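Local structure of S-adenosylmethionine:tRNA ribosyltransferase-isomerase (Thermotoga maritima, 1VKY) at residues B[43-49]-B[317-323]; B[54-58]-B[190-195]. The protein probably transfers and isomerises the ribose of S-adenosylmethionine onto the 7-aminomethyl group of preQ1-modified tRNA, giving epoxyqueuosine in queuosine biosynthesis. All coordinates share one frame; numbering follows the deposited sequence.

Interaction 1. Residues B[43-49]-B[317-323]; sequences LHRKTQR and FAGKDFV
A bend at chi3 (-71°) turns the guanidinium of Arg45 onto the ring of Phe317, and a bend at chi2 (-85°) folds the amide of Gln48 over the ring of Phe322. The Arg45 group lies flat on one face of Phe317, with planes 18° apart. CZ of Arg45 is 4.1 Å from the centroid of the Phe317 ring, an off-centre cation-pi contact. NH2 of Arg45 also donates to the backbone O of Phe317 at 3.0 Å, from a position tilted out of the carbonyl plane. This carbonyl lies near the end of helix 309-318. NE of Arg45 forms a salt bridge with the C-terminal carboxylate of Leu347, so ring stacking, a hydrogen bond and a salt bridge all act on the group. Replacing Arg45 by an alanine removes the guanidinium, which would probably leave the Phe317 carbonyl without this donor, uncover a face of the Phe317 ring and take one charged partner from the Leu347 carboxylate.

Phe322 enters between Leu43 and Gln48. Leu43 CB is 3.8 Å from Phe322 CE2, and Leu43 CD2 lies over one face of the Phe322 ring, off toward the rim. Gln48 NE2 lies over the opposite face, toward the rim and 3.6 Å from Phe322 CD2, with the amide tilted against the ring. The same NE2 donates to Arg45 O at 2.8 Å, in the plane of both groups, which fixes the amide. A water accepts from Gln48 NE2 and donates to Ala318 O, bridging the segments. The arrangement is a beta hairpin turn, joining strands 39-44 and 49-54, packed against the junction of helices 309-318 and 320-332 at Gly319.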
ATOM      1  N   LEU B  43     -10.156  -5.552  22.823  1.00 25.16           N
ATOM      2  CA  LEU B  43      -9.502  -6.057  24.013  1.00 24.91           C
ATOM      3  C   LEU B  43      -9.883  -5.213  25.241  1.00 26.44           C
ATOM      4  O   LEU B  43      -9.699  -4.008  25.258  1.00 25.55           O
ATOM      5  CB  LEU B  43      -7.976  -6.014  23.820  1.00 22.47           C
ATOM      6  CG  LEU B  43      -7.345  -7.241  23.133  1.00 26.47           C
ATOM      7  CD1 LEU B  43      -7.920  -7.519  21.830  1.00 32.64           C
ATOM      8  CD2 LEU B  43      -5.879  -7.042  23.028  1.00 26.98           C
ATOM      9  N   HIS B  44     -10.428  -5.884  26.252  1.00 24.74           N
ATOM     10  CA  HIS B  44     -10.832  -5.253  27.500  1.00 25.58           C
ATOM     11  C   HIS B  44      -9.801  -5.657  28.548  1.00 24.54           C
ATOM     12  O   HIS B  44      -9.812  -6.784  29.044  1.00 24.61           O
ATOM     13  CB  HIS B  44     -12.227  -5.734  27.909  1.00 27.06           C
ATOM     14  CG  HIS B  44     -13.309  -5.426  26.917  1.00 29.15           C
ATOM     15  ND1 HIS B  44     -14.097  -4.302  27.003  1.00 28.02           N
ATOM     16  CD2 HIS B  44     -13.753  -6.111  25.833  1.00 27.08           C
ATOM     17  CE1 HIS B  44     -14.979  -4.305  26.017  1.00 28.25           C
ATOM     18  NE2 HIS B  44     -14.798  -5.395  25.300  1.00 28.07           N
ATOM     19  N   ARG B  45      -8.901  -4.752  28.883  1.00 22.53           N
ATOM     20  CA  ARG B  45      -7.726  -5.171  29.665  1.00 25.65           C
ATOM     21  C   ARG B  45      -8.029  -5.680  31.046  1.00 27.98           C
ATOM     22  O   ARG B  45      -7.469  -6.679  31.443  1.00 34.88           O
ATOM     23  CB  ARG B  45      -6.705  -4.052  29.781  1.00 27.48           C
ATOM     24  CG  ARG B  45      -6.012  -3.685  28.474  1.00 25.39           C
ATOM     25  CD  ARG B  45      -5.241  -2.400  28.609  1.00 30.26           C
ATOM     26  NE  ARG B  45      -6.094  -1.220  28.715  1.00 29.15           N
ATOM     27  CZ  ARG B  45      -5.612  -0.005  28.911  1.00 29.91           C
ATOM     28  NH1 ARG B  45      -6.424   1.024  28.982  1.00 26.57           N
ATOM     29  NH2 ARG B  45      -4.310   0.183  29.037  1.00 31.17           N
ATOM     30  N   LYS B  46      -8.889  -5.002  31.789  1.00 28.52           N
ATOM     31  CA  LYS B  46      -9.153  -5.400  33.173  1.00 33.06           C
ATOM     32  C   LYS B  46      -9.926  -6.719  33.298  1.00 31.20           C
ATOM     33  O   LYS B  46      -9.676  -7.528  34.196  1.00 30.70           O
ATOM     34  CB  LYS B  46      -9.894  -4.298  33.906  1.00 34.13           C
ATOM     35  CG  LYS B  46      -9.076  -2.996  34.089  1.00 42.38           C
ATOM     36  CD  LYS B  46     -10.032  -1.809  34.304  1.00 50.85           C
ATOM     37  CE  LYS B  46      -9.623  -0.885  35.472  1.00 63.70           C
ATOM     38  NZ  LYS B  46      -8.974   0.392  35.043  1.00 62.71           N
ATOM     39  N   THR B  47     -10.869  -6.944  32.400  1.00 27.95           N
ATOM     40  CA  THR B  47     -11.653  -8.158  32.446  1.00 24.69           C
ATOM     41  C   THR B  47     -11.030  -9.259  31.614  1.00 25.88           C
ATOM     42  O   THR B  47     -11.414 -10.391  31.762  1.00 26.60           O
ATOM     43  CB  THR B  47     -13.070  -7.906  31.940  1.00 25.26           C
ATOM     44  OG1 THR B  47     -13.016  -7.480  30.586  1.00 24.36           O
ATOM     45  CG2 THR B  47     -13.715  -6.760  32.682  1.00 21.43           C
ATOM     46  N   GLN B  48     -10.086  -8.910  30.741  1.00 26.24           N
ATOM     47  CA  GLN B  48      -9.427  -9.842  29.808  1.00 28.77           C
ATOM     48  C   GLN B  48     -10.363 -10.401  28.737  1.00 29.72           C
ATOM     49  O   GLN B  48     -10.080 -11.406  28.080  1.00 29.61           O
ATOM     50  CB  GLN B  48      -8.719 -10.982  30.544  1.00 29.99           C
ATOM     51  CG  GLN B  48      -7.704 -10.494  31.574  1.00 35.73           C
ATOM     52  CD  GLN B  48      -6.360 -10.211  30.946  1.00 38.46           C
ATOM     53  OE1 GLN B  48      -5.618 -11.133  30.636  1.00 37.51           O
ATOM     54  NE2 GLN B  48      -6.055  -8.946  30.738  1.00 34.32           N
ATOM     55  N   ARG B  49     -11.458  -9.698  28.500  1.00 28.42           N
ATOM     56  CA  ARG B  49     -12.379 -10.095  27.473  1.00 26.12           C
ATOM     57  C   ARG B  49     -11.890  -9.651  26.087  1.00 26.44           C
ATOM     58  O   ARG B  49     -11.389  -8.534  25.900  1.00 23.85           O
ATOM     59  CB  ARG B  49     -13.735  -9.486  27.757  1.00 25.89           C
ATOM     60  CG  ARG B  49     -14.782  -9.934  26.787  1.00 26.64           C
ATOM     61  CD  ARG B  49     -16.115  -9.163  26.944  1.00 33.79           C
ATOM     62  NE  ARG B  49     -17.058  -9.715  25.981  1.00 34.70           N
ATOM     63  CZ  ARG B  49     -18.158  -9.123  25.541  1.00 30.94           C
ATOM     64  NH1 ARG B  49     -18.528  -7.930  25.990  1.00 30.76           N
ATOM     65  NH2 ARG B  49     -18.899  -9.760  24.650  1.00 37.88           N
ATOM     66  N   PHE B 317       0.882  -1.634  26.266  1.00 23.83           N
ATOM     67  CA  PHE B 317      -0.418  -0.987  26.542  1.00 23.78           C
ATOM     68  C   PHE B 317      -1.464  -1.984  27.074  1.00 25.91           C
ATOM     69  O   PHE B 317      -2.204  -1.693  28.001  1.00 25.52           O
ATOM     70  CB  PHE B 317      -0.956  -0.307  25.285  1.00 21.30           C
ATOM     71  CG  PHE B 317      -2.143   0.539  25.563  1.00 19.94           C
ATOM     72  CD1 PHE B 317      -1.987   1.786  26.169  1.00 19.52           C
ATOM     73  CD2 PHE B 317      -3.418   0.088  25.291  1.00 21.58           C
ATOM     74  CE1 PHE B 317      -3.100   2.567  26.490  1.00 23.52           C
ATOM     75  CE2 PHE B 317      -4.554   0.899  25.616  1.00 19.88           C
ATOM     76  CZ  PHE B 317      -4.354   2.130  26.206  1.00 23.50           C
ATOM     77  N   ALA B 318      -1.505  -3.154  26.451  1.00 26.67           N
ATOM     78  CA  ALA B 318      -2.507  -4.185  26.722  1.00 27.16           C
ATOM     79  C   ALA B 318      -2.061  -5.232  27.733  1.00 27.88           C
ATOM     80  O   ALA B 318      -2.896  -5.907  28.296  1.00 27.65           O
ATOM     81  CB  ALA B 318      -2.869  -4.846  25.433  1.00 26.95           C
ATOM     82  N   GLY B 319      -0.754  -5.386  27.945  1.00 28.80           N
ATOM     83  CA  GLY B 319      -0.219  -6.505  28.711  1.00 28.20           C
ATOM     84  C   GLY B 319       0.355  -7.496  27.734  1.00 30.20           C
ATOM     85  O   GLY B 319      -0.321  -7.866  26.788  1.00 29.33           O
ATOM     86  N   LYS B 320       1.597  -7.938  27.945  1.00 30.51           N
ATOM     87  CA  LYS B 320       2.249  -8.778  26.935  1.00 29.00           C
ATOM     88  C   LYS B 320       1.554 -10.113  26.685  1.00 29.67           C
ATOM     89  O   LYS B 320       1.322 -10.509  25.532  1.00 27.78           O
ATOM     90  CB  LYS B 320       3.711  -8.991  27.309  1.00 33.05           C
ATOM     91  CG  LYS B 320       4.484  -9.813  26.259  1.00 39.60           C
ATOM     92  CD  LYS B 320       5.821 -10.257  26.789  1.00 53.11           C
ATOM     93  N   ASP B 321       1.240 -10.854  27.738  1.00 27.14           N
ATOM     94  CA  ASP B 321       0.610 -12.157  27.515  1.00 27.98           C
ATOM     95  C   ASP B 321      -0.783 -12.004  26.877  1.00 24.73           C
ATOM     96  O   ASP B 321      -1.182 -12.790  26.034  1.00 24.88           O
ATOM     97  CB  ASP B 321       0.506 -12.939  28.812  1.00 29.87           C
ATOM     98  CG  ASP B 321       1.870 -13.285  29.408  1.00 41.09           C
ATOM     99  OD1 ASP B 321       2.891 -13.314  28.669  1.00 42.40           O
ATOM    100  OD2 ASP B 321       2.002 -13.546  30.623  1.00 49.32           O
ATOM    101  N   PHE B 322      -1.516 -10.977  27.280  1.00 27.15           N
ATOM    102  CA  PHE B 322      -2.865 -10.760  26.742  1.00 24.56           C
ATOM    103  C   PHE B 322      -2.765 -10.403  25.261  1.00 25.00           C
ATOM    104  O   PHE B 322      -3.505 -10.920  24.448  1.00 25.74           O
ATOM    105  CB  PHE B 322      -3.514  -9.649  27.564  1.00 24.65           C
ATOM    106  CG  PHE B 322      -4.968  -9.354  27.227  1.00 26.22           C
ATOM    107  CD1 PHE B 322      -5.875 -10.362  26.953  1.00 29.43           C
ATOM    108  CD2 PHE B 322      -5.441  -8.052  27.264  1.00 24.66           C
ATOM    109  CE1 PHE B 322      -7.217 -10.066  26.695  1.00 28.94           C
ATOM    110  CE2 PHE B 322      -6.781  -7.772  26.984  1.00 27.99           C
ATOM    111  CZ  PHE B 322      -7.649  -8.788  26.692  1.00 26.52           C
ATOM    112  N   VAL B 323      -1.852  -9.499  24.878  1.00 27.43           N
ATOM    113  CA  VAL B 323      -1.797  -9.107  23.484  1.00 25.53           C
ATOM    114  C   VAL B 323      -1.317 -10.273  22.626  1.00 28.00           C
ATOM    115  O   VAL B 323      -1.792 -10.479  21.491  1.00 27.81           O
ATOM    116  CB  VAL B 323      -0.951  -7.811  23.245  1.00 28.39           C
ATOM    117  CG1 VAL B 323       0.507  -8.120  22.995  1.00 33.60           C
ATOM    118  CG2 VAL B 323      -1.494  -7.089  22.027  1.00 38.06           C
TER
HETATM  119  O   HOH W   1      -3.388  -7.701  30.264  1.00 46.27           O

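Interaction 2. Residues B[54-58]-B[190-195]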
ATOM      1  N   ILE B  54     -16.725  -5.447  13.822  1.00 27.65           N
ATOM      2  CA  ILE B  54     -16.458  -4.726  12.587  1.00 28.58           C
ATOM      3  C   ILE B  54     -16.197  -3.287  12.961  1.00 28.62           C
ATOM      4  O   ILE B  54     -16.785  -2.794  13.923  1.00 26.99           O
ATOM      5  CB  ILE B  54     -17.695  -4.805  11.641  1.00 30.07           C
ATOM      6  CG1 ILE B  54     -17.967  -6.244  11.265  1.00 35.08           C
ATOM      7  CG2 ILE B  54     -17.515  -3.955  10.401  1.00 37.01           C
ATOM      8  CD1 ILE B  54     -16.781  -6.956  10.719  1.00 39.00           C
ATOM      9  N   PHE B  55     -15.345  -2.602  12.191  1.00 27.60           N
ATOM     10  CA  PHE B  55     -14.847  -1.305  12.594  1.00 27.77           C
ATOM     11  C   PHE B  55     -15.929  -0.289  12.903  1.00 29.47           C
ATOM     12  O   PHE B  55     -15.808   0.463  13.872  1.00 26.14           O
ATOM     13  CB  PHE B  55     -13.843  -0.696  11.600  1.00 28.57           C
ATOM     14  CG  PHE B  55     -13.009   0.398  12.232  1.00 27.31           C
ATOM     15  CD1 PHE B  55     -11.863   0.089  12.921  1.00 31.55           C
ATOM     16  CD2 PHE B  55     -13.414   1.707  12.190  1.00 24.45           C
ATOM     17  CE1 PHE B  55     -11.130   1.093  13.543  1.00 30.30           C
ATOM     18  CE2 PHE B  55     -12.708   2.693  12.800  1.00 31.11           C
ATOM     19  CZ  PHE B  55     -11.564   2.394  13.497  1.00 27.23           C
ATOM     20  N   ARG B  56     -16.967  -0.227  12.078  1.00 32.59           N
ATOM     21  CA  ARG B  56     -18.020   0.791  12.272  1.00 34.03           C
ATOM     22  C   ARG B  56     -18.735   0.637  13.615  1.00 30.84           C
ATOM     23  O   ARG B  56     -19.324   1.589  14.117  1.00 30.43           O
ATOM     24  CB  ARG B  56     -19.040   0.747  11.140  1.00 34.37           C
ATOM     25  CG  ARG B  56     -19.770  -0.584  11.004  1.00 38.80           C
ATOM     26  CD  ARG B  56     -20.827  -0.617   9.887  1.00 44.38           C
ATOM     27  NE  ARG B  56     -20.270  -0.156   8.617  1.00 51.41           N
ATOM     28  CZ  ARG B  56     -19.949  -0.923   7.573  1.00 57.98           C
ATOM     29  NH1 ARG B  56     -20.138  -2.253   7.585  1.00 55.79           N
ATOM     30  NH2 ARG B  56     -19.428  -0.339   6.494  1.00 55.86           N
ATOM     31  N   GLU B  57     -18.644  -0.551  14.215  1.00 32.35           N
ATOM     32  CA  GLU B  57     -19.184  -0.836  15.577  1.00 30.79           C
ATOM     33  C   GLU B  57     -18.344  -0.275  16.744  1.00 32.10           C
ATOM     34  O   GLU B  57     -18.685  -0.435  17.926  1.00 29.77           O
ATOM     35  CB  GLU B  57     -19.363  -2.352  15.711  1.00 32.50           C
ATOM     36  CG  GLU B  57     -20.428  -2.875  14.765  1.00 31.99           C
ATOM     37  CD  GLU B  57     -20.403  -4.381  14.565  1.00 35.73           C
ATOM     38  OE1 GLU B  57     -19.385  -5.051  14.806  1.00 32.01           O
ATOM     39  OE2 GLU B  57     -21.427  -4.906  14.131  1.00 45.61           O
ATOM     40  N   ILE B  58     -17.263   0.437  16.413  1.00 30.15           N
ATOM     41  CA  ILE B  58     -16.464   1.142  17.424  1.00 29.60           C
ATOM     42  C   ILE B  58     -17.299   2.107  18.209  1.00 28.58           C
ATOM     43  O   ILE B  58     -17.054   2.294  19.387  1.00 24.23           O
ATOM     44  CB  ILE B  58     -15.232   1.879  16.789  1.00 33.05           C
ATOM     45  CG1 ILE B  58     -14.233   2.309  17.881  1.00 27.64           C
ATOM     46  CG2 ILE B  58     -15.660   3.077  15.915  1.00 26.54           C
ATOM     47  CD1 ILE B  58     -12.904   2.683  17.331  1.00 33.42           C
ATOM     48  N   HIS B 190      -9.229   3.721   8.823  1.00 39.21           N
ATOM     49  CA  HIS B 190     -10.466   2.976   9.094  1.00 37.67           C
ATOM     50  C   HIS B 190     -11.667   3.883   9.392  1.00 36.69           C
ATOM     51  O   HIS B 190     -12.799   3.470   9.195  1.00 39.88           O
ATOM     52  CB  HIS B 190     -10.288   2.018  10.265  1.00 37.36           C
ATOM     53  CG  HIS B 190      -9.174   1.035  10.093  1.00 34.14           C
ATOM     54  ND1 HIS B 190      -9.332  -0.155   9.413  1.00 34.46           N
ATOM     55  CD2 HIS B 190      -7.911   1.029  10.582  1.00 29.19           C
ATOM     56  CE1 HIS B 190      -8.202  -0.842   9.471  1.00 30.90           C
ATOM     57  NE2 HIS B 190      -7.316  -0.140  10.160  1.00 33.61           N
ATOM     58  N   PHE B 191     -11.440   5.105   9.868  1.00 35.79           N
ATOM     59  CA  PHE B 191     -12.534   6.019  10.114  1.00 37.60           C
ATOM     60  C   PHE B 191     -13.003   6.640   8.782  1.00 42.75           C
ATOM     61  O   PHE B 191     -12.223   7.302   8.128  1.00 48.98           O
ATOM     62  CB  PHE B 191     -12.104   7.149  11.049  1.00 38.18           C
ATOM     63  CG  PHE B 191     -11.942   6.735  12.474  1.00 39.20           C
ATOM     64  CD1 PHE B 191     -10.703   6.331  12.953  1.00 36.72           C
ATOM     65  CD2 PHE B 191     -13.032   6.723  13.336  1.00 30.57           C
ATOM     66  CE1 PHE B 191     -10.557   5.928  14.271  1.00 29.06           C
ATOM     67  CE2 PHE B 191     -12.892   6.324  14.651  1.00 34.02           C
ATOM     68  CZ  PHE B 191     -11.658   5.928  15.128  1.00 33.83           C
ATOM     69  N   THR B 192     -14.261   6.441   8.391  1.00 41.72           N
ATOM     70  CA  THR B 192     -14.830   7.098   7.199  1.00 40.20           C
ATOM     71  C   THR B 192     -15.478   8.420   7.618  1.00 39.68           C
ATOM     72  O   THR B 192     -15.785   8.605   8.783  1.00 36.92           O
ATOM     73  CB  THR B 192     -15.900   6.219   6.562  1.00 39.30           C
ATOM     74  OG1 THR B 192     -16.939   5.982   7.511  1.00 39.53           O
ATOM     75  CG2 THR B 192     -15.356   4.830   6.220  1.00 40.85           C
ATOM     76  N   PRO B 193     -15.727   9.341   6.687  1.00 42.00           N
ATOM     77  CA  PRO B 193     -16.474  10.567   7.037  1.00 39.70           C
ATOM     78  C   PRO B 193     -17.852  10.286   7.624  1.00 36.30           C
ATOM     79  O   PRO B 193     -18.297  11.004   8.486  1.00 39.30           O
ATOM     80  CB  PRO B 193     -16.583  11.321   5.710  1.00 42.07           C
ATOM     81  CG  PRO B 193     -15.468  10.772   4.837  1.00 43.94           C
ATOM     82  CD  PRO B 193     -15.283   9.333   5.276  1.00 44.60           C
ATOM     83  N   GLU B 194     -18.506   9.237   7.164  1.00 33.31           N
ATOM     84  CA  GLU B 194     -19.818   8.846   7.674  1.00 36.14           C
ATOM     85  C   GLU B 194     -19.736   8.376   9.124  1.00 34.55           C
ATOM     86  O   GLU B 194     -20.612   8.688   9.922  1.00 34.11           O
ATOM     87  CB  GLU B 194     -20.396   7.746   6.778  1.00 36.80           C
ATOM     88  CG  GLU B 194     -21.708   7.128   7.217  1.00 45.62           C
ATOM     89  N   LEU B 195     -18.671   7.648   9.467  1.00 32.87           N
ATOM     90  CA  LEU B 195     -18.457   7.192  10.863  1.00 30.54           C
ATOM     91  C   LEU B 195     -18.120   8.360  11.777  1.00 31.87           C
ATOM     92  O   LEU B 195     -18.712   8.535  12.854  1.00 29.73           O
ATOM     93  CB  LEU B 195     -17.392   6.083  10.916  1.00 30.91           C
ATOM     94  CG  LEU B 195     -17.066   5.447  12.285  1.00 33.04           C
ATOM     95  CD1 LEU B 195     -18.321   4.892  13.000  1.00 33.67           C
ATOM     96  CD2 LEU B 195     -16.042   4.358  12.097  1.00 33.90           C
TER
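An aromatic cluster of Phe55, His190 and Phe191 lies at the centre of this buried contact. It joins the 3-10 turn after strand 49-54 to the residues that lead into helix 193-202. The Phe55 ring meets His190, Phe191 and Leu195. His190 CB sits almost directly over the centre of that ring, 3.3 Å from its centroid and only 6° off the normal, a close CH-pi contact. The imidazole itself is slid aside. Its plane is near parallel to that of Phe55, but the two rings barely overlap.

Phe191 meets Phe55 differently. The edge of Phe55 is directed at the face of Phe191 in a T-shaped stack, with planes at 89° and centroids 5.0 Å apart. Phe55 CZ comes to 3.8 Å from Phe191 CE1. Phe55 is thus contacted over one face by His190 CB and at its edge by Phe191 and Leu195.

Leu195 CG is anti to the backbone N (chi1 -178°), which places both methyls against Phe55, Arg56 and Ile58. Leu195 CD2 lies at the edge of the Phe55 ring, 3.7 Å from Phe55 CD2, and also touches Ile58 CG2 at 4.0 Å. CD1 of Leu195 packs on Arg56 O at 3.6 Å. Ile58 CD1 reaches Phe191 CZ at 4.1 Å.

No hydrogen bond crosses between the segments. Polar ends are held by neighbours: His190 ND1 bonds to Ser38 and NE2 to Asn302. Asp36 ties the two sides together, since it forms a salt bridge with Arg56 and a hydrogen bond with Thr192. Thr192 OG1 accepts from Leu195 N at 3.1 Å. This is a classic helix N-cap, set beside an apolar core that docks the start of helix 193-202 on a 3-10 turn.

Overall arrangement
The two contacts do not touch. Their centres are about 23 Å apart and their nearest atoms about 10 Å. Interaction 2 falls within the stretch of chain that separates the two halves of interaction 1. The strand pair 39-44 and 49-54, at one end of the nine-stranded mixed sheet, connects them: interaction 1 includes the turn between these strands, and interaction 2 the 3-10 turn after the second. Strand 343-346 is a shared neighbour. Its Ile346 and Met344 meet side chains of interaction 1, while Ala343 meets Phe55 and His190 of interaction 2. Interaction 1 packs a helix junction on the hairpin turn, and interaction 2 packs the start of helix 193-202 on the 3-10 turn.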